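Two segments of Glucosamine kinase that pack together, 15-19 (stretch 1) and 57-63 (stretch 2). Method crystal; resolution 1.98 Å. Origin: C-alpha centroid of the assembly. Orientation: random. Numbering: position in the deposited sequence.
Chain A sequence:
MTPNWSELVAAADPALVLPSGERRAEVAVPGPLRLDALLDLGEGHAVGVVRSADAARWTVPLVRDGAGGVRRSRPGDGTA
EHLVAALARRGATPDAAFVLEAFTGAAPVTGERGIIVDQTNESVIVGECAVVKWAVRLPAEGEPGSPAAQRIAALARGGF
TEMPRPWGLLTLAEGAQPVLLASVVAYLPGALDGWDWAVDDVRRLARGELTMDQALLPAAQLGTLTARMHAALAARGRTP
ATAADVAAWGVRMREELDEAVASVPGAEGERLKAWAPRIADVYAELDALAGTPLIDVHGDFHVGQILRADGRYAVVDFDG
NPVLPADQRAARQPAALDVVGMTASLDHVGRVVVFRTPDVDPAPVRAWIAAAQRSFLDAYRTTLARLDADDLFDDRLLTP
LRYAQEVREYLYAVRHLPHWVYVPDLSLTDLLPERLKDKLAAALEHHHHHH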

# COMPACT_ATOMS: atom_id res chain seq x y z
N ALA A 15 -20.83 15.99 -13.38
CA ALA A 15 -20.09 16.14 -12.13
C ALA A 15 -20.53 15.16 -11.06
O ALA A 15 -19.88 15.08 -10.01
N LEU A 16 -21.61 14.41 -11.30
CA LEU A 16 -22.05 13.38 -10.37
C LEU A 16 -20.91 12.48 -9.93
O LEU A 16 -20.84 12.07 -8.77
N VAL A 17 -19.99 12.15 -10.85
CA VAL A 17 -18.97 11.15 -10.53
C VAL A 17 -17.84 11.69 -9.66
O VAL A 17 -16.98 10.91 -9.23
N LEU A 18 -17.83 13.02 -9.35
CA LEU A 18 -16.68 13.62 -8.65
C LEU A 18 -16.92 13.74 -7.15
O LEU A 18 -17.94 14.33 -6.73
N PRO A 19 -16.01 13.24 -6.31
CA PRO A 19 -16.19 13.43 -4.86
C PRO A 19 -16.26 14.89 -4.44
O PRO A 19 -17.10 15.25 -3.60
N ARG A 57 -14.22 5.29 -16.20
CA ARG A 57 -15.15 4.59 -15.32
C ARG A 57 -14.96 5.04 -13.89
O ARG A 57 -13.84 5.35 -13.46
N TRP A 58 -16.06 5.04 -13.13
CA TRP A 58 -16.08 5.61 -11.80
C TRP A 58 -16.95 4.78 -10.86
O TRP A 58 -18.01 4.29 -11.26
N THR A 59 -16.52 4.65 -9.61
CA THR A 59 -17.37 4.16 -8.53
C THR A 59 -18.08 5.36 -7.94
O THR A 59 -17.42 6.32 -7.52
N VAL A 60 -19.41 5.31 -7.90
CA VAL A 60 -20.16 6.45 -7.40
C VAL A 60 -21.15 5.99 -6.34
O VAL A 60 -22.09 5.25 -6.68
N PRO A 61 -21.01 6.40 -5.08
CA PRO A 61 -22.09 6.19 -4.12
C PRO A 61 -23.22 7.15 -4.44
O PRO A 61 -23.01 8.36 -4.57
N LEU A 62 -24.42 6.61 -4.60
CA LEU A 62 -25.54 7.37 -5.10
C LEU A 62 -26.67 7.42 -4.08
O LEU A 62 -26.92 6.47 -3.33
N VAL A 63 -27.38 8.54 -4.10
CA VAL A 63 -28.58 8.72 -3.27
C VAL A 63 -29.62 9.46 -4.09
O VAL A 63 -29.32 10.48 -4.73

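This is a small, apolar side-chain contact between a 3-10 turn and a strand, with no direct hydrogen bond across it and one water joining the two backbones. V17 is the centre of stretch 1. Its CA-to-CB bond points toward the strand, and chi1 is m. This sets V17 CG2 over one face of the W58 indole, 3.7 Å from the centroid of the five-membered ring and 15° off the ring normal, a CH-pi contact. V17 CG1 lies 4.0 Å from V60 CG2 and 3.9 Å from W58 CD1.

On the strand, W58 and V60 both point toward the turn, while R57 and T59 point away. W58 has chi1 m and chi2 79°; V60 is t. L18 points away at CB, but its m, t rotamer brings L18 CD2 back to 4.1 Å from W58 CH2. L16 starts sideways. With chi1 t and chi2 p, L16 CD2 reaches 3.8 Å from CD2 of L62, which is m, t. L16 O also sits 3.7 Å from V60 CG1.

Water 1 lies 2.8 Å from V17 O and 2.7 Å from T59 O, within hydrogen-bonding distance of both, and so bridges the two backbones. W58 NE1 and the R57 guanidinium are hydrogen-bonded elsewhere in the structure.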

# COMPACT_ATOMS: atom_id res chain seq x y z
CB ALA A 15 -20.25 17.58 -11.60
CB LEU A 16 -23.16 12.56 -11.03
CG LEU A 16 -23.79 11.42 -10.22
CD1 LEU A 16 -24.65 11.98 -9.10
CD2 LEU A 16 -24.62 10.55 -11.15
CB VAL A 17 -18.33 10.54 -11.81
CG1 VAL A 17 -19.40 9.97 -12.75
CG2 VAL A 17 -17.50 11.58 -12.53
CB LEU A 18 -16.38 15.00 -9.23
CG LEU A 18 -15.91 15.03 -10.68
CD1 LEU A 18 -15.76 16.47 -11.17
CD2 LEU A 18 -14.61 14.28 -10.86
CB PRO A 19 -14.96 12.73 -4.26
CG PRO A 19 -14.50 11.79 -5.29
CD PRO A 19 -14.80 12.45 -6.61
CB ARG A 57 -14.96 3.07 -15.39
CG ARG A 57 -15.41 2.44 -16.67
CD ARG A 57 -15.78 0.97 -16.45
NE ARG A 57 -14.69 0.20 -15.84
CZ ARG A 57 -14.80 -1.06 -15.45
NH1 ARG A 57 -13.77 -1.68 -14.90
NH2 ARG A 57 -15.95 -1.71 -15.60
CB TRP A 58 -16.65 7.05 -11.82
CG TRP A 58 -16.03 7.95 -12.84
CD1 TRP A 58 -16.31 8.00 -14.19
CD2 TRP A 58 -15.05 8.96 -12.60
NE1 TRP A 58 -15.55 8.98 -14.78
CE2 TRP A 58 -14.77 9.57 -13.83
CE3 TRP A 58 -14.37 9.39 -11.45
CZ2 TRP A 58 -13.83 10.60 -13.96
CZ3 TRP A 58 -13.44 10.42 -11.58
CH2 TRP A 58 -13.18 11.01 -12.82
CB THR A 59 -16.58 3.45 -7.44
OG1 THR A 59 -15.85 2.37 -8.01
CG2 THR A 59 -17.51 2.92 -6.33
CB VAL A 60 -20.89 7.19 -8.53
CG1 VAL A 60 -21.47 8.48 -7.98
CG2 VAL A 60 -19.95 7.46 -9.71
CB PRO A 61 -21.44 6.50 -2.76
CG PRO A 61 -20.40 7.53 -3.09
CD PRO A 61 -19.90 7.18 -4.49
CB LEU A 62 -26.08 6.78 -6.41
CG LEU A 62 -25.12 6.87 -7.59
CD1 LEU A 62 -25.54 5.84 -8.64
CD2 LEU A 62 -25.10 8.27 -8.19
CB VAL A 63 -28.26 9.46 -1.96
CG1 VAL A 63 -27.87 10.89 -2.25
CG2 VAL A 63 -29.46 9.39 -1.01
O HOH W 1 -17.50 9.01 -7.21